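PDB 1Y56: sarcosine oxidase from Pyrococcus horikoshii, which forms the FAD-binding beta subunit of an L-proline dehydrogenase complex that also holds FMN, and probably takes part directly in oxidising L-proline. Local coordinates for residues Lys224-Ile229 / Leu301-Gly306; Tyr272-Thr277 / Ala305-Lys310; Gly319-Leu324 / Asp365-Glu370. All blocks are in the same frame, centred on the assembly; numbering follows the deposited sequence.

Contact 1. Residues Lys224-Ile229 / Leu301-Gly306; sequences KHQAVI and LRTWAG. With FMN (flavin mononucleotide), chain E.
A227 and W304 face each other at the middle of an antiparallel strand pair, 224-229 against 301-306, at the edge of the large mixed sheet and directly beside the bound FMN. The backbones are zipped by six bonds: H225, A227 and I229 form hydrogen-bonded pairs with G306, W304 and R302, and L301 N adds a last bond to I229 O. The shortest, A227 N to W304 O, measures 2.9 Å. Between these lie the non-hydrogen-bonded pairs Q226-A305 and V228-T303, with side chains on the other face.

On the FMN side the indole of W304 is wedged between A227 and the cofactor. Its CG sits between the backbone N and the carbonyl carbon (chi1 70°), and the ring lies over A227, whose CB makes a CH-pi contact 3.8 Å from the six-membered ring centroid. FMN takes the opposite face, with C9 3.3 Å from W304 CZ2. I229 CB meets the ring edge at CZ3, 3.8 Å away, and its CG1 goes on to FMN O4. R302 NH2 donates to FMN O4' over 3.2 Å and lies 3.0 Å from FMN O3P. An alanine in place of W304 would probably open a gap between A227 and the FMN and leave R46 O without the indole N-H that now reaches it.

Strand 261-263 flanks strand 221-230 on its other side, while helix 278-291 packs against Q226, V228 and T303. Strand 299-310 is outermost in this chain, and the hypothetical protein PH1363 chain packs against L301, R302 and T303, with V477 and Q450 of that chain taking the remaining guanidinium nitrogens of R302.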
loop_
_atom_site.group_PDB
_atom_site.type_symbol
_atom_site.label_atom_id
_atom_site.label_comp_id
_atom_site.label_asym_id
_atom_site.label_seq_id
_atom_site.Cartn_x
_atom_site.Cartn_y
_atom_site.Cartn_z
ATOM N N LYS B 224 -7.214 26.187 -31.406
ATOM C CA LYS B 224 -7.553 24.839 -31.759
ATOM C C LYS B 224 -8.430 24.828 -32.989
ATOM O O LYS B 224 -9.562 25.284 -32.943
ATOM C CB LYS B 224 -8.262 24.153 -30.602
ATOM C CG LYS B 224 -8.322 22.648 -30.765
ATOM C CD LYS B 224 -8.612 21.947 -29.451
ATOM C CE LYS B 224 -10.102 21.831 -29.168
ATOM N NZ LYS B 224 -10.294 20.935 -27.998
ATOM N N HIS B 225 -7.877 24.329 -34.095
ATOM C CA HIS B 225 -8.669 23.953 -35.280
ATOM C C HIS B 225 -8.733 22.432 -35.415
ATOM O O HIS B 225 -7.925 21.722 -34.805
ATOM C CB HIS B 225 -8.163 24.648 -36.547
ATOM C CG HIS B 225 -8.626 26.072 -36.658
ATOM N ND1 HIS B 225 -8.084 27.093 -35.900
ATOM C CD2 HIS B 225 -9.611 26.638 -37.400
ATOM C CE1 HIS B 225 -8.701 28.228 -36.187
ATOM N NE2 HIS B 225 -9.629 27.980 -37.096
ATOM N N GLN B 226 -9.714 21.934 -36.157
ATOM C CA GLN B 226 -9.945 20.492 -36.230
ATOM C C GLN B 226 -10.134 19.960 -37.650
ATOM O O GLN B 226 -10.431 20.713 -38.585
ATOM C CB GLN B 226 -11.129 20.086 -35.347
ATOM C CG GLN B 226 -10.887 20.258 -33.843
ATOM C CD GLN B 226 -12.050 19.759 -33.004
ATOM O OE1 GLN B 226 -12.286 18.554 -32.910
ATOM N NE2 GLN B 226 -12.789 20.682 -32.396
ATOM N N ALA B 227 -9.943 18.655 -37.816
ATOM C CA ALA B 227 -10.156 18.022 -39.109
ATOM C C ALA B 227 -10.820 16.662 -38.970
ATOM O O ALA B 227 -10.810 16.053 -37.898
ATOM C CB ALA B 227 -8.841 17.924 -39.904
ATOM N N VAL B 228 -11.414 16.207 -40.068
ATOM C CA VAL B 228 -12.017 14.885 -40.156
ATOM C C VAL B 228 -11.395 14.119 -41.329
ATOM O O VAL B 228 -10.869 14.717 -42.266
ATOM C CB VAL B 228 -13.553 14.994 -40.292
ATOM C CG1 VAL B 228 -13.933 15.661 -41.602
ATOM C CG2 VAL B 228 -14.222 13.642 -40.144
ATOM N N ILE B 229 -11.422 12.797 -41.256
ATOM C CA ILE B 229 -11.060 11.965 -42.397
ATOM C C ILE B 229 -12.146 10.908 -42.581
ATOM O O ILE B 229 -12.613 10.307 -41.607
ATOM C CB ILE B 229 -9.643 11.315 -42.236
ATOM C CG1 ILE B 229 -9.232 10.570 -43.501
ATOM C CG2 ILE B 229 -9.580 10.361 -41.017
ATOM C CD1 ILE B 229 -9.017 11.463 -44.655
ATOM N N LEU B 301 -13.933 8.046 -39.996
ATOM C CA LEU B 301 -13.006 7.125 -39.329
ATOM C C LEU B 301 -12.385 7.693 -38.068
ATOM O O LEU B 301 -12.340 7.019 -37.045
ATOM C CB LEU B 301 -11.891 6.681 -40.274
ATOM C CG LEU B 301 -12.305 5.778 -41.436
ATOM C CD1 LEU B 301 -11.083 5.364 -42.234
ATOM C CD2 LEU B 301 -13.087 4.559 -40.960
ATOM N N ARG B 302 -11.904 8.928 -38.159
ATOM C CA ARG B 302 -11.199 9.605 -37.081
ATOM C C ARG B 302 -11.348 11.117 -37.257
ATOM O O ARG B 302 -11.670 11.612 -38.340
ATOM C CB ARG B 302 -9.710 9.195 -37.069
ATOM C CG ARG B 302 -8.777 10.052 -36.176
ATOM C CD ARG B 302 -7.328 9.527 -36.138
ATOM N NE ARG B 302 -7.204 8.450 -35.161
ATOM C CZ ARG B 302 -6.479 8.493 -34.042
ATOM N NH1 ARG B 302 -6.474 7.439 -33.232
ATOM N NH2 ARG B 302 -5.752 9.562 -33.732
ATOM N N THR B 303 -11.105 11.831 -36.164
ATOM C CA THR B 303 -11.111 13.280 -36.118
ATOM C C THR B 303 -9.864 13.682 -35.342
ATOM O O THR B 303 -9.465 12.959 -34.428
ATOM C CB THR B 303 -12.352 13.745 -35.366
ATOM O OG1 THR B 303 -13.474 13.691 -36.251
ATOM C CG2 THR B 303 -12.202 15.157 -34.874
ATOM N N TRP B 304 -9.229 14.799 -35.702
ATOM C CA TRP B 304 -8.103 15.299 -34.911
ATOM C C TRP B 304 -8.046 16.830 -34.816
ATOM O O TRP B 304 -8.898 17.522 -35.379
ATOM C CB TRP B 304 -6.773 14.726 -35.412
ATOM C CG TRP B 304 -6.354 15.253 -36.728
ATOM C CD1 TRP B 304 -5.469 16.257 -36.959
ATOM C CD2 TRP B 304 -6.798 14.804 -38.000
ATOM N NE1 TRP B 304 -5.339 16.471 -38.304
ATOM C CE2 TRP B 304 -6.145 15.587 -38.968
ATOM C CE3 TRP B 304 -7.691 13.811 -38.421
ATOM C CZ2 TRP B 304 -6.347 15.409 -40.333
ATOM C CZ3 TRP B 304 -7.900 13.640 -39.771
ATOM C CH2 TRP B 304 -7.226 14.433 -40.713
ATOM N N ALA B 305 -7.046 17.341 -34.096
ATOM C CA ALA B 305 -6.879 18.774 -33.896
ATOM C C ALA B 305 -5.427 19.231 -34.072
ATOM O O ALA B 305 -4.491 18.426 -34.011
ATOM C CB ALA B 305 -7.391 19.177 -32.517
ATOM N N GLY B 306 -5.256 20.536 -34.277
ATOM C CA GLY B 306 -3.938 21.142 -34.400
ATOM C C GLY B 306 -4.029 22.640 -34.190
ATOM O O GLY B 306 -5.130 23.213 -34.112
HETATM N N1 FMN E . -6.159 9.216 -39.429
HETATM C C2 FMN E . -6.738 8.045 -39.784
HETATM O O2 FMN E . -7.228 7.302 -38.902
HETATM N N3 FMN E . -6.798 7.664 -41.075
HETATM C C4 FMN E . -6.276 8.447 -42.040
HETATM O O4 FMN E . -6.335 8.084 -43.234
HETATM C C4A FMN E . -5.671 9.664 -41.699
HETATM N N5 FMN E . -5.133 10.475 -42.651
HETATM C C5A FMN E . -4.540 11.660 -42.343
HETATM C C6 FMN E . -4.005 12.452 -43.366
HETATM C C7 FMN E . -3.387 13.671 -43.078
HETATM C C7M FMN E . -2.825 14.479 -44.229
HETATM C C8 FMN E . -3.311 14.096 -41.743
HETATM C C8M FMN E . -2.674 15.382 -41.364
HETATM C C9 FMN E . -3.841 13.305 -40.720
HETATM C C9A FMN E . -4.462 12.085 -41.010
HETATM N N10 FMN E . -5.010 11.251 -39.998
HETATM C C10 FMN E . -5.625 10.032 -40.355
HETATM C "C1'" FMN E . -4.989 11.637 -38.597
HETATM C "C2'" FMN E . -3.714 11.221 -37.912
HETATM O "O2'" FMN E . -4.040 10.136 -37.025
HETATM C "C3'" FMN E . -3.166 12.493 -37.241
HETATM O "O3'" FMN E . -1.729 12.554 -37.281
HETATM C "C4'" FMN E . -3.638 12.597 -35.826
HETATM O "O4'" FMN E . -4.650 11.993 -35.490
HETATM C "C5'" FMN E . -2.859 13.436 -34.835
HETATM O "O5'" FMN E . -2.531 12.616 -33.717
HETATM P P FMN E . -3.523 12.503 -32.453
HETATM O O1P FMN E . -3.309 13.812 -31.739
HETATM O O2P FMN E . -3.033 11.275 -31.729
HETATM O O3P FMN E . -4.917 12.350 -32.992
#

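Contact 2. Residues Tyr272-Thr277 / Ala305-Lys310; sequences YDLTPT and AGYYAK. With FAD (flavin-adenine dinucleotide), chain I.
L274 and Y307 cross at about a right angle and make the apolar centre where loop 272-277 lies along the 305-307 part of the strand. L274 divides its branches: CD1 reaches the ring at Y307 CE1, 3.3 Å away, and also touches the backbone at G306 CA. L274 CD2 lies 3.8 Å from Y307 CZ. Y307 CG is anti to the carbonyl carbon (chi1 -52°), a turn that carries it from CB toward L274. A305 CB, pointing toward the loop, adds a looser contact with L274 CD1 at 4.3 Å.

Next outward, Y272 turns the edge of its ring to the face of Y307, a T-shaped stack with centroids 5.6 Å apart and planes at 84°. Y307 is tied down at its tip. Y307 OH donates to Y272 O over 2.6 Å, in the carbonyl plane and on a lone pair, so the residue whose ring leans on its face also holds the hydroxyl. The hydroxyl of Y272 itself bonds to A203 O.

At the polar margin D273 leaves the loop away from the strand, and its carboxylate forms a salt bridge with K224; T277 closes the loop as the N-cap of helix 278-291.

On the cofactor side, G306 C and Y307 O approach the FAD methyl C8M, the first at 3.4 Å, and Y308 CE1 comes within 3.7 Å of C9 with the flavin at its ring edge. The arrangement is therefore a wall of the FAD pocket: the outermost strand, within this chain, of the large sheet borders the dimethylbenzene end of the flavin.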
loop_
_atom_site.group_PDB
_atom_site.type_symbol
_atom_site.label_atom_id
_atom_site.label_comp_id
_atom_site.label_asym_id
_atom_site.label_seq_id
_atom_site.Cartn_x
_atom_site.Cartn_y
_atom_site.Cartn_z
ATOM N N TYR B 272 -3.555 25.546 -25.862
ATOM C CA TYR B 272 -2.587 24.569 -26.387
ATOM C C TYR B 272 -3.183 23.166 -26.420
ATOM O O TYR B 272 -2.543 22.228 -26.885
ATOM C CB TYR B 272 -1.270 24.562 -25.598
ATOM C CG TYR B 272 -0.278 25.635 -25.994
ATOM C CD1 TYR B 272 -0.058 26.748 -25.173
ATOM C CD2 TYR B 272 0.447 25.540 -27.185
ATOM C CE1 TYR B 272 0.849 27.746 -25.526
ATOM C CE2 TYR B 272 1.367 26.532 -27.550
ATOM C CZ TYR B 272 1.562 27.635 -26.716
ATOM O OH TYR B 272 2.468 28.620 -27.069
ATOM N N ASP B 273 -4.411 23.041 -25.922
ATOM C CA ASP B 273 -5.158 21.780 -25.902
ATOM C C ASP B 273 -5.370 21.237 -27.320
ATOM O O ASP B 273 -5.786 21.979 -28.215
ATOM C CB ASP B 273 -6.514 22.027 -25.209
ATOM C CG ASP B 273 -7.504 20.874 -25.373
ATOM O OD1 ASP B 273 -7.122 19.713 -25.124
ATOM O OD2 ASP B 273 -8.676 21.136 -25.730
ATOM N N LEU B 274 -5.057 19.962 -27.539
ATOM C CA LEU B 274 -5.544 19.284 -28.744
ATOM C C LEU B 274 -6.850 18.562 -28.379
ATOM O O LEU B 274 -7.705 19.157 -27.703
ATOM C CB LEU B 274 -4.481 18.383 -29.376
ATOM C CG LEU B 274 -3.355 19.090 -30.173
ATOM C CD1 LEU B 274 -3.764 20.482 -30.670
ATOM C CD2 LEU B 274 -2.010 19.171 -29.441
ATOM N N THR B 275 -7.028 17.311 -28.787
ATOM C CA THR B 275 -8.274 16.568 -28.427
ATOM C C THR B 275 -9.564 17.106 -29.098
ATOM O O THR B 275 -10.051 18.205 -28.792
ATOM C CB THR B 275 -8.513 16.358 -26.860
ATOM O OG1 THR B 275 -9.032 17.550 -26.276
ATOM C CG2 THR B 275 -7.224 15.932 -26.112
ATOM N N PRO B 276 -10.101 16.328 -30.041
ATOM C CA PRO B 276 -11.271 16.728 -30.799
ATOM C C PRO B 276 -12.546 16.838 -29.965
ATOM O O PRO B 276 -12.609 16.324 -28.857
ATOM C CB PRO B 276 -11.394 15.625 -31.849
ATOM C CG PRO B 276 -10.632 14.489 -31.324
ATOM C CD PRO B 276 -9.565 15.030 -30.480
ATOM N N THR B 277 -13.556 17.503 -30.513
ATOM C CA THR B 277 -14.797 17.733 -29.791
ATOM C C THR B 277 -16.004 17.188 -30.557
ATOM O O THR B 277 -16.035 17.229 -31.781
ATOM C CB THR B 277 -14.977 19.247 -29.470
ATOM O OG1 THR B 277 -15.502 19.943 -30.608
ATOM C CG2 THR B 277 -13.644 19.870 -29.071
ATOM N N ALA B 305 -7.046 17.341 -34.096
ATOM C CA ALA B 305 -6.879 18.774 -33.896
ATOM C C ALA B 305 -5.427 19.231 -34.072
ATOM O O ALA B 305 -4.491 18.426 -34.011
ATOM C CB ALA B 305 -7.391 19.177 -32.517
ATOM N N GLY B 306 -5.256 20.536 -34.277
ATOM C CA GLY B 306 -3.938 21.142 -34.400
ATOM C C GLY B 306 -4.029 22.640 -34.190
ATOM O O GLY B 306 -5.130 23.213 -34.112
ATOM N N TYR B 307 -2.868 23.278 -34.112
ATOM C CA TYR B 307 -2.803 24.707 -33.857
ATOM C C TYR B 307 -2.863 25.536 -35.135
ATOM O O TYR B 307 -2.191 25.226 -36.118
ATOM C CB TYR B 307 -1.509 25.055 -33.121
ATOM C CG TYR B 307 -1.239 24.244 -31.883
ATOM C CD1 TYR B 307 -2.274 23.853 -31.032
ATOM C CD2 TYR B 307 0.060 23.896 -31.538
ATOM C CE1 TYR B 307 -2.016 23.112 -29.884
ATOM C CE2 TYR B 307 0.329 23.165 -30.401
ATOM C CZ TYR B 307 -0.710 22.773 -29.578
ATOM O OH TYR B 307 -0.433 22.045 -28.442
ATOM N N TYR B 308 -3.679 26.579 -35.130
ATOM C CA TYR B 308 -3.401 27.708 -35.987
ATOM C C TYR B 308 -2.615 28.623 -35.058
ATOM O O TYR B 308 -2.995 28.799 -33.899
ATOM C CB TYR B 308 -4.688 28.409 -36.402
ATOM C CG TYR B 308 -5.424 27.875 -37.620
ATOM C CD1 TYR B 308 -5.216 26.569 -38.110
ATOM C CD2 TYR B 308 -6.378 28.682 -38.266
ATOM C CE1 TYR B 308 -5.936 26.093 -39.230
ATOM C CE2 TYR B 308 -7.099 28.227 -39.363
ATOM C CZ TYR B 308 -6.880 26.938 -39.849
ATOM O OH TYR B 308 -7.614 26.526 -40.947
ATOM N N ALA B 309 -1.503 29.170 -35.535
ATOM C CA ALA B 309 -0.803 30.215 -34.796
ATOM C C ALA B 309 -1.276 31.558 -35.336
ATOM O O ALA B 309 -0.732 32.063 -36.327
ATOM C CB ALA B 309 0.697 30.073 -34.925
ATOM N N LYS B 310 -2.304 32.117 -34.688
ATOM C CA LYS B 310 -2.998 33.311 -35.177
ATOM C C LYS B 310 -2.363 34.644 -34.771
ATOM O O LYS B 310 -1.939 34.810 -33.627
ATOM C CB LYS B 310 -4.460 33.282 -34.729
ATOM C CG LYS B 310 -5.387 32.496 -35.656
ATOM C CD LYS B 310 -6.869 32.804 -35.403
ATOM C CE LYS B 310 -7.253 34.231 -35.824
ATOM N NZ LYS B 310 -8.687 34.544 -35.522
HETATM P PA FAD I . 5.162 23.798 -36.881
HETATM O O1A FAD I . 4.350 23.734 -35.622
HETATM O O2A FAD I . 4.913 22.762 -37.946
HETATM O O5B FAD I . 6.715 23.840 -36.481
HETATM C C5B FAD I . 7.149 24.450 -35.277
HETATM C C4B FAD I . 8.078 23.460 -34.602
HETATM O O4B FAD I . 8.818 24.130 -33.588
HETATM C C3B FAD I . 7.336 22.311 -33.923
HETATM O O3B FAD I . 7.664 21.071 -34.572
HETATM C C2B FAD I . 7.816 22.347 -32.482
HETATM O O2B FAD I . 8.217 21.086 -31.970
HETATM C C1B FAD I . 9.055 23.198 -32.546
HETATM N N9A FAD I . 9.339 23.850 -31.250
HETATM C C8A FAD I . 8.485 24.514 -30.448
HETATM N N7A FAD I . 9.164 24.923 -29.351
HETATM C C5A FAD I . 10.441 24.510 -29.478
HETATM C C6A FAD I . 11.583 24.639 -28.696
HETATM N N6A FAD I . 11.539 25.308 -27.516
HETATM N N1A FAD I . 12.739 24.095 -29.122
HETATM C C2A FAD I . 12.810 23.428 -30.294
HETATM N N3A FAD I . 11.726 23.286 -31.074
HETATM C C4A FAD I . 10.541 23.828 -30.681
HETATM N N1 FAD I . -1.556 25.295 -43.901
HETATM C C2 FAD I . -1.633 25.317 -45.245
HETATM O O2 FAD I . -0.833 26.032 -45.877
HETATM N N3 FAD I . -2.542 24.596 -45.930
HETATM C C4 FAD I . -3.433 23.795 -45.313
HETATM O O4 FAD I . -4.265 23.124 -45.969
HETATM C C4X FAD I . -3.429 23.725 -43.925
HETATM N N5 FAD I . -4.295 22.948 -43.227
HETATM C C5X FAD I . -4.245 22.904 -41.870
HETATM C C6 FAD I . -5.155 22.088 -41.187
HETATM C C7 FAD I . -5.128 22.010 -39.791
HETATM C C7M FAD I . -6.119 21.125 -39.069
HETATM C C8 FAD I . -4.181 22.764 -39.082
HETATM C C8M FAD I . -4.107 22.725 -37.605
HETATM C C9 FAD I . -3.275 23.579 -39.758
HETATM C C9A FAD I . -3.290 23.656 -41.151
HETATM N N10 FAD I . -2.400 24.452 -41.780
HETATM C C10 FAD I . -2.415 24.537 -43.194
HETATM C "C1'" FAD I . -1.445 25.238 -41.007
HETATM C "C2'" FAD I . -0.055 24.675 -41.138
HETATM O "O2'" FAD I . -0.040 23.422 -40.465
HETATM C "C3'" FAD I . 0.903 25.611 -40.439
HETATM O "O3'" FAD I . 0.759 26.931 -40.979
HETATM C "C4'" FAD I . 2.328 25.125 -40.632
HETATM O "O4'" FAD I . 2.494 23.785 -40.136
HETATM C "C5'" FAD I . 3.305 26.042 -39.920
HETATM O "O5'" FAD I . 4.555 25.370 -39.978
HETATM P P FAD I . 5.670 25.748 -38.913
HETATM O O1P FAD I . 5.711 27.252 -38.831
HETATM O O2P FAD I . 6.890 24.947 -39.266
HETATM O O3P FAD I . 4.968 25.242 -37.553
#

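Contact 3. Residues Gly319-Leu324 / Asp365-Glu370; sequences GRIEEL and DPYRFE
Y367 OH is gripped twice by the chain 319-324. E322 N donates to it over 2.8 Å in a nearly straight bond (176° at the hydrogen), and the hydroxyl in turn donates to E323 OE1 at 2.6 Å. E323 and Y367 meet tip to tip, the carboxylate and ring planes 66° apart, and the hydroxyl comes in from above the carboxylate plane. E323 gets there through a chain bent at chi2 (-77°), which turns CD back toward the tyrosine.

I321 CD1 meets P366 CB at 3.7 Å, the two side chains crossing obliquely, and P366 CG packs on the backbone at G319 N, 3.6 Å away. This pins the tail after helix 337-354 to the short strand 320-321, which pairs antiparallel with 327-331 in the sheet that contains the parallel strands of what is probably the Rossmann-type FAD-binding domain.

Each side is braced locally. D365 OD2 accepts from Y367 N at 3.0 Å, an Asx turn that fixes the backbone from which the tyrosine leaves. R368 NH1 and R368 N reach D365 O from opposite faces of its plane. On the other segment, R320 NH1 donates to L324 O over 3.0 Å, tying the ends of the turn together.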
loop_
_atom_site.group_PDB
_atom_site.type_symbol
_atom_site.label_atom_id
_atom_site.label_comp_id
_atom_site.label_asym_id
_atom_site.label_seq_id
_atom_site.Cartn_x
_atom_site.Cartn_y
_atom_site.Cartn_z
ATOM N N GLY B 319 10.506 38.705 -40.287
ATOM C CA GLY B 319 11.468 39.796 -40.378
ATOM C C GLY B 319 12.628 39.727 -39.400
ATOM O O GLY B 319 12.706 38.819 -38.563
ATOM N N ARG B 320 13.545 40.684 -39.535
ATOM C CA ARG B 320 14.636 40.867 -38.582
ATOM C C ARG B 320 14.129 41.649 -37.377
ATOM O O ARG B 320 13.439 42.663 -37.527
ATOM C CB ARG B 320 15.807 41.615 -39.232
ATOM C CG ARG B 320 16.878 42.084 -38.254
ATOM C CD ARG B 320 17.878 40.980 -37.849
ATOM N NE ARG B 320 18.598 41.316 -36.618
ATOM C CZ ARG B 320 19.566 42.229 -36.526
ATOM N NH1 ARG B 320 20.152 42.478 -35.362
ATOM N NH2 ARG B 320 19.949 42.910 -37.594
ATOM N N ILE B 321 14.456 41.164 -36.188
ATOM C CA ILE B 321 14.264 41.944 -34.986
ATOM C C ILE B 321 15.591 42.630 -34.717
ATOM O O ILE B 321 16.631 41.977 -34.550
ATOM C CB ILE B 321 13.832 41.073 -33.808
ATOM C CG1 ILE B 321 12.530 40.326 -34.150
ATOM C CG2 ILE B 321 13.731 41.910 -32.523
ATOM C CD1 ILE B 321 11.331 41.212 -34.454
ATOM N N GLU B 322 15.537 43.956 -34.686
ATOM C CA GLU B 322 16.734 44.792 -34.750
ATOM C C GLU B 322 17.477 44.935 -33.414
ATOM O O GLU B 322 18.712 45.046 -33.385
ATOM C CB GLU B 322 16.362 46.171 -35.304
ATOM C CG GLU B 322 17.416 46.779 -36.211
ATOM C CD GLU B 322 17.440 46.158 -37.611
ATOM O OE1 GLU B 322 16.351 45.940 -38.191
ATOM O OE2 GLU B 322 18.552 45.904 -38.135
ATOM N N GLU B 323 16.720 44.923 -32.320
ATOM C CA GLU B 323 17.271 45.184 -30.987
ATOM C C GLU B 323 17.947 43.967 -30.360
ATOM O O GLU B 323 18.665 44.092 -29.362
ATOM C CB GLU B 323 16.221 45.797 -30.047
ATOM C CG GLU B 323 14.782 45.414 -30.357
ATOM C CD GLU B 323 14.185 46.158 -31.564
ATOM O OE1 GLU B 323 13.037 45.853 -31.939
ATOM O OE2 GLU B 323 14.848 47.041 -32.146
ATOM N N LEU B 324 17.715 42.794 -30.937
ATOM C CA LEU B 324 18.550 41.648 -30.622
ATOM C C LEU B 324 19.376 41.337 -31.846
ATOM O O LEU B 324 18.843 41.221 -32.955
ATOM C CB LEU B 324 17.736 40.431 -30.183
ATOM C CG LEU B 324 18.555 39.207 -29.738
ATOM C CD1 LEU B 324 19.606 39.553 -28.687
ATOM C CD2 LEU B 324 17.653 38.106 -29.220
ATOM N N ASP B 365 5.789 42.559 -41.720
ATOM C CA ASP B 365 6.613 43.277 -40.751
ATOM C C ASP B 365 6.241 42.928 -39.307
ATOM O O ASP B 365 5.106 43.161 -38.870
ATOM C CB ASP B 365 6.502 44.789 -40.982
ATOM C CG ASP B 365 7.526 45.597 -40.187
ATOM O OD1 ASP B 365 7.499 46.834 -40.314
ATOM O OD2 ASP B 365 8.356 45.029 -39.443
ATOM N N PRO B 366 7.201 42.341 -38.571
ATOM C CA PRO B 366 7.122 42.073 -37.139
ATOM C C PRO B 366 6.718 43.292 -36.322
ATOM O O PRO B 366 6.085 43.151 -35.278
ATOM C CB PRO B 366 8.555 41.699 -36.788
ATOM C CG PRO B 366 9.082 41.084 -38.016
ATOM C CD PRO B 366 8.465 41.846 -39.145
ATOM N N TYR B 367 7.083 44.477 -36.794
ATOM C CA TYR B 367 6.801 45.699 -36.056
ATOM C C TYR B 367 5.409 46.287 -36.308
ATOM O O TYR B 367 4.998 47.237 -35.632
ATOM C CB TYR B 367 7.890 46.741 -36.317
ATOM C CG TYR B 367 9.242 46.316 -35.798
ATOM C CD1 TYR B 367 9.564 46.431 -34.439
ATOM C CD2 TYR B 367 10.197 45.792 -36.657
ATOM C CE1 TYR B 367 10.813 46.037 -33.957
ATOM C CE2 TYR B 367 11.445 45.401 -36.187
ATOM C CZ TYR B 367 11.751 45.522 -34.839
ATOM O OH TYR B 367 12.995 45.114 -34.392
ATOM N N ARG B 368 4.668 45.721 -37.249
ATOM C CA ARG B 368 3.406 46.338 -37.635
ATOM C C ARG B 368 2.416 46.482 -36.488
ATOM O O ARG B 368 1.613 47.405 -36.486
ATOM C CB ARG B 368 2.762 45.630 -38.841
ATOM C CG ARG B 368 2.157 44.263 -38.590
ATOM C CD ARG B 368 1.637 43.690 -39.898
ATOM N NE ARG B 368 1.111 42.330 -39.782
ATOM C CZ ARG B 368 1.855 41.224 -39.779
ATOM N NH1 ARG B 368 3.179 41.296 -39.860
ATOM N NH2 ARG B 368 1.274 40.041 -39.684
ATOM N N PHE B 369 2.490 45.578 -35.514
ATOM C CA PHE B 369 1.436 45.455 -34.504
ATOM C C PHE B 369 1.520 46.536 -33.442
ATOM O O PHE B 369 0.498 47.121 -33.075
ATOM C CB PHE B 369 1.451 44.072 -33.853
ATOM C CG PHE B 369 1.385 42.942 -34.829
ATOM C CD1 PHE B 369 0.209 42.663 -35.508
ATOM C CD2 PHE B 369 2.504 42.152 -35.067
ATOM C CE1 PHE B 369 0.144 41.620 -36.416
ATOM C CE2 PHE B 369 2.452 41.098 -35.975
ATOM C CZ PHE B 369 1.270 40.828 -36.646
ATOM N N GLU B 370 2.734 46.790 -32.955
ATOM C CA GLU B 370 2.957 47.867 -32.006
ATOM C C GLU B 370 2.735 49.201 -32.700
ATOM O O GLU B 370 2.100 50.085 -32.136
ATOM C CB GLU B 370 4.338 47.788 -31.347
ATOM C CG GLU B 370 5.512 48.336 -32.149
ATOM C CD GLU B 370 6.847 48.225 -31.407
ATOM O OE1 GLU B 370 7.883 48.597 -32.001
ATOM O OE2 GLU B 370 6.874 47.766 -30.238
#

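Contacts 1 and 2 are one continuous region: their centres are 9 Å apart, they share A305 and G306, and both use strand 299-310. K224 NZ, on the neighbouring strand, joins them, lying 2.9 Å from T275 O in a probable hydrogen bond. The two flavins lie along strand 299-310, with FMN near W304 and R302 and FAD from G306 onward. Contact 3 stands apart. Its centre is about 33 Å from that of contact 1, on the opposite side of the chain's centre, and about 27 Å from that of contact 2, though nearest atoms of contacts 2 and 3 are about 7 Å apart. It touches neither flavin: G319 CA is about 14 Å from the nearest FAD atom.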